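Local coordinates for protein glutathione S-transferase domain (PDB 4MF5) that binds glutathione and, as a member of the glutathione S-transferase superfamily, probably transfers it to electrophilic substrates, at residues L87-G101 and P108-K122. Numbering follows the deposited sequence.
Sequences LNPNNKIPAIIDPNG and PLFESGAILIYLADK. With GSH (glutathione), chain D; FMT (formic acid), chain B.
N88 lays its side-chain amide flat over one face of the F110 ring, the two planes 16° apart, with OD1 above the ring centre and 3.2 Å from F110 CD2. P89 adds CD against F110 CE1 at 3.6 Å, so the ring sits under the loop that opens 87-101. The amide has little freedom to swing: OD1 takes the N-H of N90 in an Asx turn, and ND2 gives a hydrogen to K92 O. W140 of the second subunit meets F110 edge-to-face. Further along, the CD1 methyl of L87 is pressed tightly on P108 CB.

Strands 95-98 and 107-110 pair antiparallel, I96 and L109 exchanging backbone hydrogen bonds. On the I96 face, helix 112-122 runs at 30° to strand 95-98. I96 holds CG1 between its backbone N and carbonyl carbon (chi1 64°), and CD1 reaches the helix between I115 CG2, 4.0 Å away, and Y118 CD2. The P94 ring, after a cis peptide bond, abuts S112 CB and I115 CD1.

At the far end D98 OD2 accepts Y118 OH at 2.6 Å, on its anti side but tilted from the carboxylate plane, while K122 NZ takes the syn lone pair at 2.8 Å in a salt bridge. D98 OD1 accepts N100 N, closing an Asx turn.

This is the beta-beta-alpha half of the thioredoxin-like glutathione S-transferase domain, whose cis-proline loop presents I93 N to glutathione O2 at 2.9 Å. Beside it, S112 holds a formate, probably from the crystallisation liquor, through N and OG, and glutathione has been observed bound at this serine. Two donors on one oxygen of the buried D98 would probably keep it ionised, tying helix to strand end by a salt bridge and a hydroxyl hydrogen bond, while I93 N and S112 N offer backbone N-H groups to the bound ligands.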
ATOM      1  N   LEU A  87     -14.896  12.124   5.693  1.00 10.34           N
ATOM      2  CA  LEU A  87     -13.625  12.339   5.006  1.00 10.41           C
ATOM      3  C   LEU A  87     -12.926  11.006   4.719  1.00  9.81           C
ATOM      4  O   LEU A  87     -12.466  10.767   3.600  1.00 11.27           O
ATOM      5  CB  LEU A  87     -12.715  13.248   5.826  1.00  9.91           C
ATOM      6  CG  LEU A  87     -11.356  13.555   5.212  1.00  9.64           C
ATOM      7  CD1 LEU A  87     -11.494  14.173   3.820  1.00 11.46           C
ATOM      8  CD2 LEU A  87     -10.541  14.449   6.116  1.00  9.99           C
ATOM      9  N   ASN A  88     -12.830  10.137   5.725  1.00 10.01           N
ATOM     10  CA  ASN A  88     -12.251   8.812   5.522  1.00  9.71           C
ATOM     11  C   ASN A  88     -13.247   7.739   5.921  1.00 10.11           C
ATOM     12  O   ASN A  88     -13.406   7.438   7.107  1.00  9.94           O
ATOM     13  CB  ASN A  88     -10.955   8.570   6.288  1.00 10.08           C
ATOM     14  CG  ASN A  88     -10.387   7.203   5.931  1.00  9.63           C
ATOM     15  OD1 ASN A  88     -10.980   6.491   5.109  1.00  9.98           O
ATOM     16  ND2 ASN A  88      -9.271   6.826   6.498  1.00  9.69           N
ATOM     17  N   PRO A  89     -13.950   7.158   4.940  1.00 10.83           N
ATOM     18  CA  PRO A  89     -14.944   6.127   5.264  1.00 11.94           C
ATOM     19  C   PRO A  89     -14.341   4.835   5.853  1.00 10.83           C
ATOM     20  O   PRO A  89     -15.082   4.017   6.376  1.00 12.27           O
ATOM     21  CB  PRO A  89     -15.591   5.857   3.905  1.00 15.68           C
ATOM     22  CG  PRO A  89     -14.525   6.167   2.922  1.00 15.58           C
ATOM     23  CD  PRO A  89     -13.839   7.380   3.484  1.00 12.67           C
ATOM     24  N   ASN A  90     -13.019   4.683   5.786  1.00 10.28           N
ATOM     25  CA  ASN A  90     -12.318   3.592   6.446  1.00 10.05           C
ATOM     26  C   ASN A  90     -12.043   3.875   7.924  1.00  9.83           C
ATOM     27  O   ASN A  90     -11.494   3.008   8.602  1.00 10.55           O
ATOM     28  CB  ASN A  90     -11.027   3.275   5.699  1.00 10.15           C
ATOM     29  CG  ASN A  90     -10.359   2.001   6.161  1.00  9.60           C
ATOM     30  OD1 ASN A  90     -11.018   0.981   6.364  1.00 10.48           O
ATOM     31  ND2 ASN A  90      -9.038   2.027   6.261  1.00 10.46           N
ATOM     32  N   ASN A  91     -12.408   5.056   8.433  1.00 10.05           N
ATOM     33  CA  ASN A  91     -12.326   5.320   9.870  1.00 10.55           C
ATOM     34  C   ASN A  91     -10.910   5.270  10.439  1.00 10.43           C
ATOM     35  O   ASN A  91     -10.742   5.025  11.636  1.00 12.47           O
ATOM     36  CB  ASN A  91     -13.377   4.515  10.711  1.00 11.91           C
ATOM     37  CG  ASN A  91     -13.073   3.036  10.948  1.00 14.42           C
ATOM     38  OD1 ASN A  91     -12.153   2.675  11.725  1.00 17.28           O
ATOM     39  ND2 ASN A  91     -13.905   2.183  10.406  1.00 13.00           N
ATOM     40  N   LYS A  92      -9.906   5.595   9.619  1.00 10.01           N
ATOM     41  CA  LYS A  92      -8.527   5.522  10.034  1.00 11.09           C
ATOM     42  C   LYS A  92      -7.818   6.857   9.836  1.00 10.66           C
ATOM     43  O   LYS A  92      -8.066   7.597   8.894  1.00 12.27           O
ATOM     44  CB  LYS A  92      -7.801   4.443   9.239  1.00 13.30           C
ATOM     45  CG  LYS A  92      -8.306   3.066   9.428  1.00 19.90           C
ATOM     46  CD  LYS A  92      -8.231   2.537  10.830  1.00 25.56           C
ATOM     47  CE  LYS A  92      -8.841   1.126  10.890  1.00 28.90           C
ATOM     48  NZ  LYS A  92      -7.986   0.088  10.245  1.00 30.64           N
ATOM     49  N   ILE A  93      -6.925   7.168  10.743  1.00 10.69           N
ATOM     50  CA  ILE A  93      -6.053   8.308  10.549  1.00 10.10           C
ATOM     51  C   ILE A  93      -4.800   7.874   9.779  1.00  9.06           C
ATOM     52  O   ILE A  93      -4.427   6.716   9.767  1.00 10.35           O
ATOM     53  CB  ILE A  93      -5.707   8.998  11.877  1.00 11.24           C
ATOM     54  CG1 ILE A  93      -4.846   8.098  12.767  1.00 13.09           C
ATOM     55  CG2 ILE A  93      -6.957   9.505  12.587  1.00 15.98           C
ATOM     56  CD1 ILE A  93      -3.364   8.230  12.475  1.00 14.02           C
ATOM     57  N   PRO A  94      -4.146   8.818   9.116  1.00  8.54           N
ATOM     58  CA  PRO A  94      -4.484  10.225   8.950  1.00  8.95           C
ATOM     59  C   PRO A  94      -5.387  10.471   7.753  1.00  8.50           C
ATOM     60  O   PRO A  94      -5.526   9.629   6.853  1.00  9.20           O
ATOM     61  CB  PRO A  94      -3.110  10.854   8.708  1.00  9.73           C
ATOM     62  CG  PRO A  94      -2.415   9.794   7.899  1.00  9.69           C
ATOM     63  CD  PRO A  94      -2.858   8.495   8.470  1.00  9.23           C
ATOM     64  N   ALA A  95      -5.947  11.674   7.734  1.00  8.19           N
ATOM     65  CA  ALA A  95      -6.623  12.190   6.545  1.00  7.68           C
ATOM     66  C   ALA A  95      -6.344  13.679   6.478  1.00  7.84           C
ATOM     67  O   ALA A  95      -6.032  14.315   7.494  1.00  8.38           O
ATOM     68  CB  ALA A  95      -8.117  11.902   6.618  1.00  8.82           C
ATOM     69  N   ILE A  96      -6.445  14.239   5.270  1.00  7.74           N
ATOM     70  CA  ILE A  96      -6.224  15.661   5.043  1.00  7.52           C
ATOM     71  C   ILE A  96      -7.329  16.269   4.201  1.00  7.99           C
ATOM     72  O   ILE A  96      -8.004  15.582   3.436  1.00  8.08           O
ATOM     73  CB  ILE A  96      -4.855  15.934   4.352  1.00  8.26           C
ATOM     74  CG1 ILE A  96      -4.794  15.338   2.946  1.00  8.60           C
ATOM     75  CG2 ILE A  96      -3.707  15.464   5.225  1.00  8.33           C
ATOM     76  CD1 ILE A  96      -3.710  15.902   2.073  1.00  9.87           C
ATOM     77  N   ILE A  97      -7.447  17.585   4.308  1.00  8.15           N
ATOM     78  CA  ILE A  97      -8.079  18.392   3.256  1.00  8.13           C
ATOM     79  C   ILE A  97      -7.115  19.515   2.927  1.00  7.87           C
ATOM     80  O   ILE A  97      -6.807  20.337   3.804  1.00  8.73           O
ATOM     81  CB  ILE A  97      -9.440  18.991   3.664  1.00  9.34           C
ATOM     82  CG1 ILE A  97     -10.454  17.877   3.978  1.00  9.30           C
ATOM     83  CG2 ILE A  97      -9.955  19.886   2.535  1.00 10.56           C
ATOM     84  CD1 ILE A  97     -11.667  18.359   4.740  1.00 10.99           C
ATOM     85  N   ASP A  98      -6.615  19.530   1.693  1.00  8.38           N
ATOM     86  CA  ASP A  98      -5.785  20.647   1.241  1.00  8.52           C
ATOM     87  C   ASP A  98      -6.729  21.667   0.618  1.00  9.31           C
ATOM     88  O   ASP A  98      -7.281  21.383  -0.439  1.00  9.65           O
ATOM     89  CB  ASP A  98      -4.733  20.197   0.246  1.00  8.67           C
ATOM     90  CG  ASP A  98      -3.764  21.311  -0.127  1.00  8.53           C
ATOM     91  OD1 ASP A  98      -3.989  22.466   0.331  1.00  9.52           O
ATOM     92  OD2 ASP A  98      -2.800  21.027  -0.868  1.00  9.36           O
ATOM     93  N   PRO A  99      -6.914  22.868   1.222  1.00  9.18           N
ATOM     94  CA  PRO A  99      -7.823  23.846   0.615  1.00 10.42           C
ATOM     95  C   PRO A  99      -7.344  24.311  -0.752  1.00 11.70           C
ATOM     96  O   PRO A  99      -8.161  24.721  -1.584  1.00 15.64           O
ATOM     97  CB  PRO A  99      -7.831  24.988   1.627  1.00 11.38           C
ATOM     98  CG  PRO A  99      -6.530  24.887   2.329  1.00 11.24           C
ATOM     99  CD  PRO A  99      -6.258  23.414   2.426  1.00  9.89           C
ATOM    100  N   ASN A 100      -6.038  24.258  -0.989  1.00 11.54           N
ATOM    101  CA  ASN A 100      -5.574  24.659  -2.306  0.52 13.45           C
ATOM    102  C   ASN A 100      -4.922  23.516  -3.029  1.00 10.65           C
ATOM    103  O   ASN A 100      -3.722  23.314  -3.120  1.00 10.32           O
ATOM    104  CB  ASN A 100      -4.745  25.898  -2.236  0.52 17.26           C
ATOM    105  CG  ASN A 100      -5.539  27.060  -1.711  0.52 15.96           C
ATOM    106  OD1 ASN A 100      -5.250  27.552  -0.639  0.52 17.33           O
ATOM    107  ND2 ASN A 100      -6.567  27.473  -2.433  0.52 18.74           N
ATOM    108  N   GLY A 101      -5.834  22.696  -3.539  1.00 10.70           N
ATOM    109  CA  GLY A 101      -5.468  21.470  -4.195  1.00 10.13           C
ATOM    110  C   GLY A 101      -5.303  21.610  -5.693  1.00 10.96           C
ATOM    111  O   GLY A 101      -5.391  22.709  -6.267  1.00 11.87           O
ATOM    112  N   PRO A 108      -9.700  16.527  -0.641  1.00  8.79           N
ATOM    113  CA  PRO A 108      -9.756  15.584   0.487  1.00  8.63           C
ATOM    114  C   PRO A 108      -8.935  14.353   0.135  1.00  8.38           C
ATOM    115  O   PRO A 108      -8.967  13.909  -1.006  1.00  9.78           O
ATOM    116  CB  PRO A 108     -11.242  15.237   0.563  1.00  9.25           C
ATOM    117  CG  PRO A 108     -11.710  15.317  -0.864  1.00 11.45           C
ATOM    118  CD  PRO A 108     -10.888  16.414  -1.508  1.00 10.96           C
ATOM    119  N   LEU A 109      -8.215  13.785   1.100  1.00  8.12           N
ATOM    120  CA  LEU A 109      -7.427  12.600   0.804  1.00  8.20           C
ATOM    121  C   LEU A 109      -7.160  11.822   2.072  1.00  7.69           C
ATOM    122  O   LEU A 109      -6.858  12.412   3.116  1.00  8.67           O
ATOM    123  CB  LEU A 109      -6.100  13.006   0.118  1.00  8.49           C
ATOM    124  CG  LEU A 109      -5.408  11.937  -0.709  1.00 10.08           C
ATOM    125  CD1 LEU A 109      -6.225  11.576  -1.935  1.00 11.93           C
ATOM    126  CD2 LEU A 109      -4.022  12.413  -1.131  1.00 11.12           C
ATOM    127  N   PHE A 110      -7.240  10.497   1.974  1.00  7.61           N
ATOM    128  CA  PHE A 110      -6.799   9.629   3.059  1.00  7.62           C
ATOM    129  C   PHE A 110      -5.805   8.625   2.486  1.00  7.32           C
ATOM    130  O   PHE A 110      -5.492   8.668   1.302  1.00  8.16           O
ATOM    131  CB  PHE A 110      -7.976   9.020   3.830  1.00  8.40           C
ATOM    132  CG  PHE A 110      -8.854   8.093   3.029  1.00  8.70           C
ATOM    133  CD1 PHE A 110      -9.956   8.561   2.323  1.00 10.46           C
ATOM    134  CD2 PHE A 110      -8.577   6.721   2.979  1.00  9.02           C
ATOM    135  CE1 PHE A 110     -10.742   7.681   1.586  1.00 12.09           C
ATOM    136  CE2 PHE A 110      -9.368   5.858   2.246  1.00 10.88           C
ATOM    137  CZ  PHE A 110     -10.449   6.337   1.543  1.00 12.24           C
ATOM    138  N   GLU A 111      -5.287   7.762   3.375  1.00  7.36           N
ATOM    139  CA  GLU A 111      -4.200   6.803   3.119  1.00  7.54           C
ATOM    140  C   GLU A 111      -2.874   7.534   3.200  1.00  7.38           C
ATOM    141  O   GLU A 111      -2.493   8.288   2.299  1.00  7.37           O
ATOM    142  CB  GLU A 111      -4.314   6.032   1.795  1.00  8.00           C
ATOM    143  CG  GLU A 111      -5.551   5.153   1.726  1.00  8.67           C
ATOM    144  CD  GLU A 111      -5.503   4.016   2.667  1.00  9.44           C
ATOM    145  OE1 GLU A 111      -4.379   3.445   2.833  1.00 10.34           O
ATOM    146  OE2 GLU A 111      -6.547   3.611   3.218  1.00 10.26           O
ATOM    147  N   SER A 112      -2.123   7.262   4.251  1.00  7.29           N
ATOM    148  CA  SER A 112      -0.831   7.922   4.465  1.00  7.21           C
ATOM    149  C   SER A 112       0.053   7.838   3.235  1.00  7.37           C
ATOM    150  O   SER A 112       0.646   8.832   2.833  1.00  7.75           O
ATOM    151  CB  SER A 112      -0.147   7.300   5.672  1.00  7.87           C
ATOM    152  OG  SER A 112       0.135   5.925   5.490  1.00  8.04           O
ATOM    153  N   GLY A 113       0.167   6.670   2.601  1.00  7.56           N
ATOM    154  CA  GLY A 113       1.036   6.546   1.434  1.00  7.92           C
ATOM    155  C   GLY A 113       0.606   7.415   0.268  1.00  7.63           C
ATOM    156  O   GLY A 113       1.438   7.938  -0.469  1.00  8.18           O
ATOM    157  N   ALA A 114      -0.715   7.530   0.068  1.00  7.83           N
ATOM    158  CA  ALA A 114      -1.233   8.415  -0.971  1.00  7.30           C
ATOM    159  C   ALA A 114      -0.936   9.874  -0.657  1.00  7.41           C
ATOM    160  O   ALA A 114      -0.565  10.648  -1.536  1.00  7.84           O
ATOM    161  CB  ALA A 114      -2.730   8.221  -1.180  1.00  8.30           C
ATOM    162  N   ILE A 115      -1.120  10.257   0.600  1.00  7.16           N
ATOM    163  CA  ILE A 115      -0.843  11.619   1.042  1.00  7.06           C
ATOM    164  C   ILE A 115       0.637  11.952   0.854  1.00  7.00           C
ATOM    165  O   ILE A 115       0.969  13.062   0.438  1.00  7.40           O
ATOM    166  CB  ILE A 115      -1.322  11.824   2.480  1.00  7.33           C
ATOM    167  CG1 ILE A 115      -2.844  11.676   2.577  1.00  7.58           C
ATOM    168  CG2 ILE A 115      -0.863  13.184   3.000  1.00  7.73           C
ATOM    169  CD1 ILE A 115      -3.335  11.452   3.994  1.00  8.11           C
ATOM    170  N   LEU A 116       1.530  11.009   1.123  1.00  7.01           N
ATOM    171  CA  LEU A 116       2.950  11.268   0.909  1.00  7.16           C
ATOM    172  C   LEU A 116       3.248  11.582  -0.558  1.00  7.07           C
ATOM    173  O   LEU A 116       4.014  12.510  -0.854  1.00  7.80           O
ATOM    174  CB  LEU A 116       3.816  10.094   1.363  1.00  7.32           C
ATOM    175  CG  LEU A 116       3.888   9.843   2.862  1.00  7.63           C
ATOM    176  CD1 LEU A 116       4.700   8.606   3.142  1.00  8.50           C
ATOM    177  CD2 LEU A 116       4.470  11.033   3.600  1.00  9.06           C
ATOM    178  N   ILE A 117       2.687  10.794  -1.480  1.00  7.24           N
ATOM    179  CA  ILE A 117       2.894  11.040  -2.908  1.00  7.54           C
ATOM    180  C   ILE A 117       2.305  12.407  -3.290  1.00  7.57           C
ATOM    181  O   ILE A 117       2.943  13.189  -3.987  1.00  8.20           O
ATOM    182  CB  ILE A 117       2.295   9.891  -3.745  1.00  7.88           C
ATOM    183  CG1 ILE A 117       3.050   8.600  -3.457  1.00  8.12           C
ATOM    184  CG2 ILE A 117       2.359  10.256  -5.221  1.00  8.83           C
ATOM    185  CD1 ILE A 117       2.316   7.348  -3.947  1.00  9.33           C
ATOM    186  N   TYR A 118       1.082  12.683  -2.840  1.00  7.33           N
ATOM    187  CA  TYR A 118       0.460  13.973  -3.113  1.00  7.76           C
ATOM    188  C   TYR A 118       1.340  15.132  -2.645  1.00  8.01           C
ATOM    189  O   TYR A 118       1.556  16.082  -3.386  1.00  8.28           O
ATOM    190  CB  TYR A 118      -0.921  14.062  -2.451  1.00  7.66           C
ATOM    191  CG  TYR A 118      -1.474  15.457  -2.543  1.00  8.04           C
ATOM    192  CD1 TYR A 118      -1.794  16.010  -3.781  1.00  8.86           C
ATOM    193  CD2 TYR A 118      -1.600  16.264  -1.413  1.00  8.13           C
ATOM    194  CE1 TYR A 118      -2.198  17.314  -3.886  1.00  9.66           C
ATOM    195  CE2 TYR A 118      -2.049  17.564  -1.520  1.00  8.32           C
ATOM    196  CZ  TYR A 118      -2.351  18.094  -2.766  1.00  8.70           C
ATOM    197  OH  TYR A 118      -2.792  19.374  -2.935  1.00  9.94           O
ATOM    198  N   LEU A 119       1.796  15.094  -1.401  1.00  7.71           N
ATOM    199  CA  LEU A 119       2.578  16.194  -0.860  1.00  7.93           C
ATOM    200  C   LEU A 119       3.911  16.332  -1.582  1.00  8.30           C
ATOM    201  O   LEU A 119       4.385  17.454  -1.786  1.00  9.58           O
ATOM    202  CB  LEU A 119       2.772  16.024   0.642  1.00  7.98           C
ATOM    203  CG  LEU A 119       1.500  16.165   1.475  1.00  8.33           C
ATOM    204  CD1 LEU A 119       1.798  15.819   2.930  1.00  8.94           C
ATOM    205  CD2 LEU A 119       0.883  17.553   1.351  1.00  9.52           C
ATOM    206  N   ALA A 120       4.531  15.227  -1.960  1.00  7.84           N
ATOM    207  CA  ALA A 120       5.785  15.287  -2.698  1.00  8.48           C
ATOM    208  C   ALA A 120       5.552  15.971  -4.044  1.00  8.79           C
ATOM    209  O   ALA A 120       6.351  16.792  -4.487  1.00 10.30           O
ATOM    210  CB  ALA A 120       6.359  13.898  -2.881  1.00  9.16           C
ATOM    211  N   ASP A 121       4.465  15.611  -4.701  1.00  8.46           N
ATOM    212  CA  ASP A 121       4.130  16.204  -5.997  1.00  8.72           C
ATOM    213  C   ASP A 121       3.774  17.676  -5.865  1.00  8.51           C
ATOM    214  O   ASP A 121       4.135  18.484  -6.716  1.00  9.42           O
ATOM    215  CB  ASP A 121       2.949  15.479  -6.636  1.00  9.28           C
ATOM    216  CG  ASP A 121       3.280  14.105  -7.149  1.00 10.07           C
ATOM    217  OD1 ASP A 121       4.464  13.724  -7.211  1.00 11.65           O
ATOM    218  OD2 ASP A 121       2.303  13.401  -7.503  1.00 11.48           O
ATOM    219  N   LYS A 122       3.014  18.022  -4.823  1.00  8.55           N
ATOM    220  CA  LYS A 122       2.503  19.375  -4.684  1.00  8.62           C
ATOM    221  C   LYS A 122       3.613  20.396  -4.671  1.00 10.06           C
ATOM    222  O   LYS A 122       3.510  21.440  -5.309  1.00 11.17           O
ATOM    223  CB  LYS A 122       1.685  19.496  -3.396  1.00  8.98           C
ATOM    224  CG  LYS A 122       1.130  20.884  -3.133  1.00  9.07           C
ATOM    225  CD  LYS A 122       0.620  21.045  -1.717  1.00  9.56           C
ATOM    226  CE  LYS A 122       0.163  22.477  -1.430  1.00  9.64           C
ATOM    227  NZ  LYS A 122      -1.100  22.827  -2.121  1.00  9.27           N
TER
HETATM  228  CG1 GSH D 303      -4.048   3.961   9.261  0.62 18.06           C
HETATM  229  CD1 GSH D 303      -3.923   4.245  10.719  0.62 16.16           C
HETATM  230  OE1 GSH D 303      -2.875   4.621  11.269  0.62 26.90           O
HETATM  231  N2  GSH D 303      -5.032   4.083  11.387  0.62 32.97           N
HETATM  232  CA2 GSH D 303      -5.157   3.401  12.653  0.62 24.50           C
HETATM  233  C2  GSH D 303      -6.435   3.935  13.180  0.62 25.29           C
HETATM  234  O2  GSH D 303      -6.845   5.090  12.796  0.62 18.15           O
HETATM  235  CB2 GSH D 303      -4.164   3.569  13.772  0.62 32.98           C
HETATM  236  SG2 GSH D 303      -2.822   4.685  13.418  0.62 33.97           S
HETATM  237  N3  GSH D 303      -7.097   3.148  14.002  0.62 27.04           N
HETATM  238  CA3 GSH D 303      -8.446   3.476  14.393  0.62 26.34           C
HETATM  239  C3  GSH D 303      -9.272   2.214  14.475  0.62 27.92           C
HETATM  240  O31 GSH D 303      -8.693   1.126  14.276  0.62 31.01           O
HETATM  241  O32 GSH D 303     -10.493   2.275  14.736  0.62 24.90           O
HETATM  242  C   FMT B 301      -2.847   4.612   6.443  1.00 10.03           C
HETATM  243  O1  FMT B 301      -1.696   4.227   6.206  1.00 10.28           O
HETATM  244  O2  FMT B 301      -3.270   5.778   6.296  1.00  9.26           O
HETATM  245  O   HOH W   1      -7.475   4.547   5.684  1.00 10.62           O
HETATM  246  O   HOH W   2      -5.789   6.859   6.170  1.00  9.66           O
HETATM  247  O   HOH W   3      -1.886  24.193   0.749  1.00 10.06           O
HETATM  248  O   HOH W   4      -2.011  22.015  -4.761  1.00 11.11           O